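Local atomic coordinates of 3-keto-5-aminohexanoate cleavage enzyme (Ralstonia eutropha, PDB entry 3C6C), a protein that probably cleaves 3-keto-5-aminohexanoate or a related beta-keto acid, as a metal-dependent enzyme with a TIM beta/alpha-barrel fold. Residues V126-V129 against A130-V133; N164-R167 against T168-M172; D192-F195 against G196-L199. All coordinates share one frame; numbering follows the deposited sequence.

Contact 1: V126-V129 against A130-V133; sequences VVPV and AERV
Arg-132 lays its side chain back over the turn that leads into its own helix, with CG 3.8 Å from CG2 of Val-127. This is the N-terminal end of the short helix 129-132, entered from strand 125-126 with Pro-128 at the N-cap. The proline ring has no polar group to cap the first turn; the backbone O of Pro-128 instead takes the N-H of Arg-132 at 2.9 Å, in the carbonyl plane, and a second, weak bond from the N of Glu-131.

With CG beside its backbone N (chi1 -76°) and the chain extended as far as NE, Arg-132 reaches past that carbonyl to the residue before it. NE binds the O of Val-127, and NH1 probably bonds OD1 of Asn-164, in the loop just before helix 166-179, in one of that residue's two conformers. The charged group is thus tied to its own turn and to the segment leading into the neighbouring helix. OE1 of Glu-131 lies 3.8 Å from CB of Val-127, while OE2 forms a salt bridge with Arg-79. Val-129 and Val-133 set their CG1 methyls 4.3 Å apart and turn to helix 166-179. The bond from Arg-132 NE to Val-127 O is 2.9 Å long, and its acceptor lies at the guanidinium edge, 17° out of the plane.

Contact 2: N164-R167 against T168-M172; sequences NTTR and TLRAM
The N-terminus of helix 166-179 is closed by an N-cap threonine: OG1 of Thr-165 accepts the N-H of Thr-168 at 3.0 Å, nearly straight at 158°. The hydroxyl is turned back over the first turn because OG1 sits between the backbone N and the carbonyl carbon (chi1 62°). Thr-168 brings its own OG1 to 3.1 Å from OG1 of Thr-165. Both hydroxyls are also hydrogen-bonded to the carboxylate of Glu-117 of the second subunit, whose OE2 forms a salt bridge with NH2 of Arg-167 as well. That carboxylate lies at the amino end of the helix, where the helix dipole would be expected to stabilise its negative charge.

One residue further on, the backbone bonds of the helix begin, with Leu-169 N on Thr-165 O at 2.9 Å. In this TIM beta/alpha-barrel the helix follows strand 158-162 and leads to barrel strand 182-187, and Leu-169 packs on Leu-146 of strand 143-147 and on Ile-148. Its CD2 rests 3.9 Å from CB of Asn-164, and CD1 lies 3.6 Å from that residue's carbonyl O. In the modelled conformer the Asn-164 amide bonds through ND2 to the O of Thr-149, with Arg-132 on its OD1. Along another flank, Thr-166 and Arg-170 run side by side and point the same way. The extended arginine chain passes the carbonyl of Thr-166, CG to O 3.2 Å, and carries NH1 to 3.4 Å from OG1 of Thr-166. Glu-159 of the second subunit binds both groups, while NH2 of Arg-170 pairs with Glu-202.

Contact 3: D192-F195 against G196-L199; sequences DILF and GKQL
Phe-195 and Leu-199, one turn apart on helix 190-201, form the tightly packed face of this contact. CG of Leu-199 stands over one face of the ring in a CH-pi contact, 4.3 Å from the centroid of Phe-195 and 27° off the normal. Its two methyls lie over the same face: CD1 is 3.9 Å from CE2 of Phe-195 and CD2 is 3.9 Å from CZ. With CG of Phe-195 anti to the backbone N (chi1 -179°), the ring projects outward and leans toward the C-terminal end of the helix. Helix 166-179 packs against the same pair, and Trp-219 of the second subunit meets the phenyl in a T-shaped stack.

The looser side carries Leu-194, Lys-197 and Gln-198, all partly exposed. Here CD2 of Leu-194 touches CE of Lys-197 at 3.9 Å, and the lysine chain, bent at chi3, ends on the carbonyl of Leu-234. Gln-198 brings only CB near the ring, 4.1 Å from CD1 of Phe-195; its amide turns away to Glu-202. Gly-196, without a side chain, lies in the buried part of the helix, which links barrel strands 182-187 and 210-214 in a beta-alpha-beta crossover. Its N binds Asp-192 O at 3.0 Å. Across the two segments the side chains meet through carbon alone: the helix supplies the hydrogen bonds from its backbone, and the polar ends of Lys-197 and Gln-198 are committed to partners beyond it.

In the fold
Helix 166-179 is the common element: contact 2 forms its first turns, contact 1 packs on one flank and contact 3 on another. Contacts 1 and 2 meet through Arg-132 NH1 and Thr-168 CG2, 3.6 Å apart, and through Met-172 in one modelled conformer, whereas contacts 2 and 3 meet through Thr-166 CB and Phe-195 CZ, 3.5 Å apart. Contacts 1 and 3 do not touch; their nearest atoms are about 11 Å apart. Contact 1 is partly buried and brushes the second subunit through Val-126; the other two are buried and meet it more fully. There contact 2 offers hydroxyls and guanidinium groups to glutamates, while contact 3 offers an aromatic ring to a tryptophan.

Contact 1: V126-V129 against A130-V133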
ATOM      1  N   VAL A 126      -7.643 -36.374 -12.170  1.00 27.12           N
ATOM      2  CA  VAL A 126      -8.158 -35.291 -12.997  1.00 26.82           C
ATOM      3  C   VAL A 126      -9.376 -35.820 -13.720  1.00 27.97           C
ATOM      4  O   VAL A 126      -9.266 -36.649 -14.618  1.00 27.79           O
ATOM      5  CB  VAL A 126      -7.092 -34.784 -14.015  1.00 26.60           C
ATOM      6  CG1 VAL A 126      -7.681 -33.710 -14.939  1.00 23.96           C
ATOM      7  CG2 VAL A 126      -5.874 -34.226 -13.270  1.00 24.96           C
ATOM      8  N   VAL A 127     -10.543 -35.341 -13.329  1.00 27.72           N
ATOM      9  CA  VAL A 127     -11.769 -35.918 -13.849  1.00 28.58           C
ATOM     10  C   VAL A 127     -12.703 -34.893 -14.465  1.00 28.61           C
ATOM     11  O   VAL A 127     -12.622 -33.696 -14.196  1.00 25.22           O
ATOM     12  CB  VAL A 127     -12.502 -36.757 -12.779  1.00 32.25           C
ATOM     13  CG1 VAL A 127     -11.607 -37.911 -12.300  1.00 39.29           C
ATOM     14  CG2 VAL A 127     -12.916 -35.922 -11.617  1.00 26.19           C
ATOM     15  N   PRO A 128     -13.590 -35.361 -15.328  1.00 24.92           N
ATOM     16  CA  PRO A 128     -14.443 -34.438 -16.051  1.00 25.26           C
ATOM     17  C   PRO A 128     -15.472 -33.741 -15.198  1.00 25.06           C
ATOM     18  O   PRO A 128     -15.798 -34.187 -14.092  1.00 24.99           O
ATOM     19  CB  PRO A 128     -15.141 -35.338 -17.090  1.00 24.84           C
ATOM     20  CG  PRO A 128     -14.267 -36.510 -17.208  1.00 26.15           C
ATOM     21  CD  PRO A 128     -13.689 -36.735 -15.853  1.00 27.62           C
ATOM     22  N   VAL A 129     -15.972 -32.650 -15.763  1.00 24.68           N
ATOM     23  CA  VAL A 129     -16.959 -31.797 -15.089  1.00 25.27           C
ATOM     24  C   VAL A 129     -18.134 -32.612 -14.553  1.00 23.66           C
ATOM     25  O   VAL A 129     -18.549 -32.469 -13.404  1.00 23.87           O
ATOM     26  CB  VAL A 129     -17.461 -30.669 -16.028  1.00 26.00           C
ATOM     27  CG1 VAL A 129     -18.746 -30.040 -15.494  1.00 23.66           C
ATOM     28  CG2 VAL A 129     -16.350 -29.629 -16.208  1.00 27.85           C
ATOM     29  N   ALA A 130     -18.642 -33.507 -15.385  1.00 25.31           N
ATOM     30  CA  ALA A 130     -19.885 -34.210 -15.047  1.00 24.80           C
ATOM     31  C   ALA A 130     -19.672 -35.037 -13.780  1.00 25.98           C
ATOM     32  O   ALA A 130     -20.562 -35.166 -12.919  1.00 27.39           O
ATOM     33  CB  ALA A 130     -20.339 -35.105 -16.181  1.00 23.49           C
ATOM     34  N   GLU A 131     -18.479 -35.596 -13.659  1.00 24.68           N
ATOM     35  CA  GLU A 131     -18.190 -36.397 -12.468  1.00 25.36           C
ATOM     36  C   GLU A 131     -17.900 -35.481 -11.281  1.00 25.74           C
ATOM     37  O   GLU A 131     -18.309 -35.741 -10.153  1.00 24.14           O
ATOM     38  CB  GLU A 131     -17.030 -37.358 -12.679  1.00 28.06           C
ATOM     39  CG  GLU A 131     -17.132 -38.504 -11.684  1.00 37.60           C
ATOM     40  CD  GLU A 131     -15.943 -39.430 -11.699  1.00 44.57           C
ATOM     41  OE1 GLU A 131     -15.200 -39.480 -12.713  1.00 47.80           O
ATOM     42  OE2 GLU A 131     -15.764 -40.111 -10.675  1.00 47.05           O
ATOM     43  N   ARG A 132     -17.224 -34.387 -11.561  1.00 25.78           N
ATOM     44  CA  ARG A 132     -16.847 -33.449 -10.486  1.00 26.51           C
ATOM     45  C   ARG A 132     -18.073 -32.919  -9.755  1.00 26.76           C
ATOM     46  O   ARG A 132     -18.022 -32.616  -8.558  1.00 27.26           O
ATOM     47  CB  ARG A 132     -16.047 -32.269 -11.025  1.00 26.11           C
ATOM     48  CG  ARG A 132     -14.619 -32.590 -11.349  1.00 31.20           C
ATOM     49  CD  ARG A 132     -13.920 -31.307 -11.667  1.00 40.80           C
ATOM     50  NE  ARG A 132     -12.672 -31.462 -12.401  1.00 44.32           N
ATOM     51  CZ  ARG A 132     -11.799 -30.469 -12.533  1.00 48.27           C
ATOM     52  NH1 ARG A 132     -12.090 -29.295 -11.967  1.00 36.24           N
ATOM     53  NH2 ARG A 132     -10.662 -30.637 -13.212  1.00 49.50           N
ATOM     54  N   VAL A 133     -19.184 -32.819 -10.466  1.00 24.53           N
ATOM     55  CA  VAL A 133     -20.341 -32.098  -9.910  1.00 24.29           C
ATOM     56  C   VAL A 133     -21.421 -33.060  -9.417  1.00 24.47           C
ATOM     57  O   VAL A 133     -22.493 -32.646  -8.958  1.00 23.61           O
ATOM     58  CB  VAL A 133     -20.942 -31.047 -10.903  1.00 25.29           C
ATOM     59  CG1 VAL A 133     -19.880 -29.964 -11.321  1.00 23.69           C
ATOM     60  CG2 VAL A 133     -21.583 -31.727 -12.106  1.00 23.23           C
TER

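Contact 2: N164-R167 against T168-M172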
ATOM      1  N   ASN A 164      -6.944 -26.778 -13.183  1.00 23.49           N
ATOM      2  CA  ASN A 164      -8.279 -26.264 -13.466  0.50 23.25           C
ATOM      3  C   ASN A 164      -8.242 -25.277 -14.627  1.00 23.93           C
ATOM      4  O   ASN A 164      -8.047 -24.071 -14.439  1.00 22.13           O
ATOM      5  CB  ASN A 164      -8.857 -25.597 -12.216  0.50 22.09           C
ATOM      6  CG  ASN A 164      -9.072 -26.579 -11.087  0.50 24.70           C
ATOM      7  OD1 ASN A 164      -9.982 -27.409 -11.125  0.50 22.43           O
ATOM      8  ND2 ASN A 164      -8.239 -26.487 -10.077  0.50 16.51           N
ATOM      9  N   THR A 165      -8.431 -25.816 -15.826  1.00 23.13           N
ATOM     10  CA  THR A 165      -8.370 -25.029 -17.059  1.00 23.53           C
ATOM     11  C   THR A 165      -9.513 -24.040 -17.047  1.00 24.42           C
ATOM     12  O   THR A 165     -10.543 -24.280 -16.436  1.00 22.94           O
ATOM     13  CB  THR A 165      -8.466 -25.918 -18.325  1.00 25.16           C
ATOM     14  OG1 THR A 165      -9.727 -26.593 -18.313  1.00 25.71           O
ATOM     15  CG2 THR A 165      -7.343 -26.968 -18.364  1.00 22.66           C
ATOM     16  N   THR A 166      -9.316 -22.910 -17.699  1.00 23.93           N
ATOM     17  CA  THR A 166     -10.357 -21.881 -17.732  1.00 24.25           C
ATOM     18  C   THR A 166     -11.605 -22.456 -18.424  1.00 23.90           C
ATOM     19  O   THR A 166     -12.750 -22.067 -18.158  1.00 20.86           O
ATOM     20  CB  THR A 166      -9.859 -20.576 -18.403  1.00 25.50           C
ATOM     21  OG1 THR A 166      -9.342 -20.870 -19.708  1.00 23.40           O
ATOM     22  CG2 THR A 166      -8.758 -19.891 -17.528  1.00 24.08           C
ATOM     23  N   ARG A 167     -11.357 -23.434 -19.284  1.00 24.38           N
ATOM     24  CA  ARG A 167     -12.431 -24.110 -20.028  1.00 21.85           C
ATOM     25  C   ARG A 167     -13.307 -24.909 -19.060  1.00 21.83           C
ATOM     26  O   ARG A 167     -14.553 -24.842 -19.049  1.00 21.45           O
ATOM     27  CB  ARG A 167     -11.812 -25.052 -21.069  1.00 23.83           C
ATOM     28  CG  ARG A 167     -12.797 -25.839 -21.898  1.00 24.49           C
ATOM     29  CD  ARG A 167     -12.058 -26.674 -22.968  1.00 25.46           C
ATOM     30  NE  ARG A 167     -11.108 -27.605 -22.361  1.00 19.87           N
ATOM     31  CZ  ARG A 167      -9.923 -27.922 -22.873  1.00 27.84           C
ATOM     32  NH1 ARG A 167      -9.524 -27.375 -24.012  1.00 26.57           N
ATOM     33  NH2 ARG A 167      -9.123 -28.765 -22.229  1.00 26.54           N
ATOM     34  N   THR A 168     -12.622 -25.672 -18.236  1.00 19.75           N
ATOM     35  CA  THR A 168     -13.285 -26.447 -17.178  1.00 20.85           C
ATOM     36  C   THR A 168     -13.978 -25.568 -16.144  1.00 20.67           C
ATOM     37  O   THR A 168     -15.077 -25.871 -15.696  1.00 20.33           O
ATOM     38  CB  THR A 168     -12.319 -27.444 -16.528  1.00 21.97           C
ATOM     39  OG1 THR A 168     -12.088 -28.480 -17.487  1.00 23.40           O
ATOM     40  CG2 THR A 168     -12.889 -28.057 -15.223  1.00 19.63           C
ATOM     41  N   LEU A 169     -13.338 -24.459 -15.794  1.00 20.07           N
ATOM     42  CA  LEU A 169     -13.902 -23.542 -14.801  1.00 22.96           C
ATOM     43  C   LEU A 169     -15.176 -22.878 -15.332  1.00 23.46           C
ATOM     44  O   LEU A 169     -16.173 -22.684 -14.600  1.00 21.94           O
ATOM     45  CB  LEU A 169     -12.869 -22.486 -14.374  1.00 22.48           C
ATOM     46  CG  LEU A 169     -11.702 -23.020 -13.528  1.00 20.67           C
ATOM     47  CD1 LEU A 169     -10.660 -21.907 -13.334  1.00 17.63           C
ATOM     48  CD2 LEU A 169     -12.184 -23.614 -12.198  1.00 19.88           C
ATOM     49  N   ARG A 170     -15.150 -22.544 -16.619  1.00 22.40           N
ATOM     50  CA  ARG A 170     -16.331 -21.953 -17.244  1.00 23.13           C
ATOM     51  C   ARG A 170     -17.499 -22.946 -17.217  1.00 23.36           C
ATOM     52  O   ARG A 170     -18.643 -22.582 -16.948  1.00 25.19           O
ATOM     53  CB  ARG A 170     -16.051 -21.498 -18.687  1.00 22.59           C
ATOM     54  CG  ARG A 170     -15.257 -20.244 -18.743  1.00 21.25           C
ATOM     55  CD  ARG A 170     -14.810 -19.957 -20.147  1.00 25.89           C
ATOM     56  NE  ARG A 170     -14.322 -18.588 -20.262  1.00 24.90           N
ATOM     57  CZ  ARG A 170     -13.058 -18.263 -20.522  1.00 24.44           C
ATOM     58  NH1 ARG A 170     -12.152 -19.213 -20.750  1.00 28.18           N
ATOM     59  NH2 ARG A 170     -12.720 -16.988 -20.580  1.00 23.55           N
ATOM     60  N   ALA A 171     -17.190 -24.204 -17.502  1.00 23.10           N
ATOM     61  CA  ALA A 171     -18.227 -25.253 -17.561  1.00 22.40           C
ATOM     62  C   ALA A 171     -18.817 -25.515 -16.171  1.00 21.15           C
ATOM     63  O   ALA A 171     -20.049 -25.676 -16.012  1.00 21.71           O
ATOM     64  CB  ALA A 171     -17.678 -26.530 -18.174  1.00 20.33           C
HETATM   65  N   MSE A 172     -17.938 -25.500 -15.173  1.00 20.75           N
HETATM   66  CA  MSE A 172     -18.305 -25.697 -13.753  0.50 21.09           C
HETATM   67  C   MSE A 172     -19.226 -24.590 -13.287  1.00 20.78           C
HETATM   68  O   MSE A 172     -20.257 -24.815 -12.660  1.00 20.22           O
HETATM   69  CB  MSE A 172     -17.067 -25.665 -12.846  0.50 22.08           C
HETATM   70  CG  MSE A 172     -16.101 -26.843 -13.002  0.50 23.01           C
HETATM   71 SE   MSE A 172     -16.882 -28.536 -12.465  0.38 25.59          SE
HETATM   72  CE  MSE A 172     -16.712 -28.367 -10.548  0.50 24.89           C
TER

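Contact 3: D192-F195 against G196-L199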
ATOM      1  N   ASP A 192      -5.755 -14.879 -10.403  1.00 19.54           N
ATOM      2  CA  ASP A 192      -6.941 -15.681 -10.141  1.00 17.33           C
ATOM      3  C   ASP A 192      -8.181 -14.784  -9.975  1.00 17.81           C
ATOM      4  O   ASP A 192      -9.274 -15.107 -10.450  1.00 17.86           O
ATOM      5  CB  ASP A 192      -6.782 -16.544  -8.869  1.00 17.85           C
ATOM      6  CG  ASP A 192      -5.781 -17.693  -9.003  1.00 19.10           C
ATOM      7  OD1 ASP A 192      -5.221 -17.975 -10.105  1.00 19.05           O
ATOM      8  OD2 ASP A 192      -5.538 -18.331  -7.936  1.00 18.41           O
ATOM      9  N   ILE A 193      -7.993 -13.673  -9.270  1.00 17.31           N
ATOM     10  CA  ILE A 193      -9.069 -12.687  -9.058  1.00 15.51           C
ATOM     11  C   ILE A 193      -9.534 -12.124 -10.414  1.00 16.10           C
ATOM     12  O   ILE A 193     -10.728 -11.954 -10.666  1.00 18.28           O
ATOM     13  CB  ILE A 193      -8.682 -11.561  -8.085  1.00 16.17           C
ATOM     14  CG1 ILE A 193      -8.444 -12.176  -6.691  1.00 16.96           C
ATOM     15  CG2 ILE A 193      -9.752 -10.466  -8.064  1.00 18.15           C
ATOM     16  CD1 ILE A 193      -7.770 -11.230  -5.677  1.00 15.63           C
ATOM     17  N   LEU A 194      -8.571 -11.838 -11.276  1.00 16.91           N
ATOM     18  CA  LEU A 194      -8.898 -11.321 -12.621  1.00 17.56           C
ATOM     19  C   LEU A 194      -9.756 -12.316 -13.380  1.00 18.28           C
ATOM     20  O   LEU A 194     -10.722 -11.939 -14.070  1.00 19.08           O
ATOM     21  CB  LEU A 194      -7.641 -10.990 -13.432  1.00 17.90           C
ATOM     22  CG  LEU A 194      -6.752  -9.857 -12.925  1.00 21.25           C
ATOM     23  CD1 LEU A 194      -5.716  -9.526 -13.977  1.00 16.48           C
ATOM     24  CD2 LEU A 194      -7.534  -8.636 -12.511  1.00 24.30           C
ATOM     25  N   PHE A 195      -9.434 -13.591 -13.254  1.00 18.22           N
ATOM     26  CA  PHE A 195     -10.203 -14.606 -13.992  1.00 18.87           C
ATOM     27  C   PHE A 195     -11.624 -14.701 -13.408  1.00 20.01           C
ATOM     28  O   PHE A 195     -12.602 -14.884 -14.127  1.00 19.51           O
ATOM     29  CB  PHE A 195      -9.537 -15.977 -14.038  1.00 18.68           C
ATOM     30  CG  PHE A 195     -10.344 -16.972 -14.823  1.00 16.86           C
ATOM     31  CD1 PHE A 195     -10.583 -16.739 -16.178  1.00 20.51           C
ATOM     32  CD2 PHE A 195     -10.955 -18.043 -14.217  1.00 19.49           C
ATOM     33  CE1 PHE A 195     -11.366 -17.611 -16.927  1.00 21.38           C
ATOM     34  CE2 PHE A 195     -11.738 -18.921 -14.958  1.00 21.33           C
ATOM     35  CZ  PHE A 195     -11.945 -18.689 -16.321  1.00 20.79           C
ATOM     36  N   GLY A 196     -11.728 -14.589 -12.085  1.00 19.56           N
ATOM     37  CA  GLY A 196     -13.047 -14.555 -11.421  1.00 18.77           C
ATOM     38  C   GLY A 196     -13.893 -13.423 -11.998  1.00 19.08           C
ATOM     39  O   GLY A 196     -15.089 -13.566 -12.256  1.00 19.69           O
ATOM     40  N   LYS A 197     -13.250 -12.287 -12.204  1.00 19.70           N
ATOM     41  CA  LYS A 197     -13.923 -11.099 -12.749  1.00 19.24           C
ATOM     42  C   LYS A 197     -14.354 -11.350 -14.189  1.00 18.95           C
ATOM     43  O   LYS A 197     -15.402 -10.883 -14.640  1.00 19.91           O
ATOM     44  CB  LYS A 197     -13.061  -9.851 -12.620  1.00 19.39           C
ATOM     45  CG  LYS A 197     -12.996  -9.418 -11.171  1.00 23.25           C
ATOM     46  CD  LYS A 197     -12.592  -7.986 -10.983  1.00 29.16           C
ATOM     47  CE  LYS A 197     -11.189  -7.747 -11.395  1.00 26.15           C
ATOM     48  NZ  LYS A 197     -10.713  -6.366 -10.899  1.00 31.22           N
ATOM     49  N   GLN A 198     -13.570 -12.159 -14.878  1.00 18.71           N
ATOM     50  CA  GLN A 198     -13.887 -12.551 -16.281  1.00 20.09           C
ATOM     51  C   GLN A 198     -15.126 -13.443 -16.324  1.00 21.52           C
ATOM     52  O   GLN A 198     -15.982 -13.310 -17.195  1.00 22.43           O
ATOM     53  CB  GLN A 198     -12.723 -13.285 -16.949  1.00 20.28           C
ATOM     54  CG  GLN A 198     -13.023 -13.680 -18.386  1.00 24.66           C
ATOM     55  CD  GLN A 198     -13.122 -12.491 -19.316  1.00 24.77           C
ATOM     56  OE1 GLN A 198     -12.531 -11.447 -19.068  1.00 24.09           O
ATOM     57  NE2 GLN A 198     -13.859 -12.654 -20.420  1.00 25.83           N
ATOM     58  N   LEU A 199     -15.207 -14.357 -15.368  1.00 20.04           N
ATOM     59  CA  LEU A 199     -16.386 -15.227 -15.234  1.00 20.81           C
ATOM     60  C   LEU A 199     -17.644 -14.374 -15.060  1.00 19.30           C
ATOM     61  O   LEU A 199     -18.695 -14.647 -15.646  1.00 22.63           O
ATOM     62  CB  LEU A 199     -16.224 -16.206 -14.056  1.00 21.24           C
ATOM     63  CG  LEU A 199     -15.206 -17.324 -14.261  1.00 16.93           C
ATOM     64  CD1 LEU A 199     -14.952 -18.140 -12.971  1.00 20.72           C
ATOM     65  CD2 LEU A 199     -15.675 -18.242 -15.384  1.00 17.32           C
TER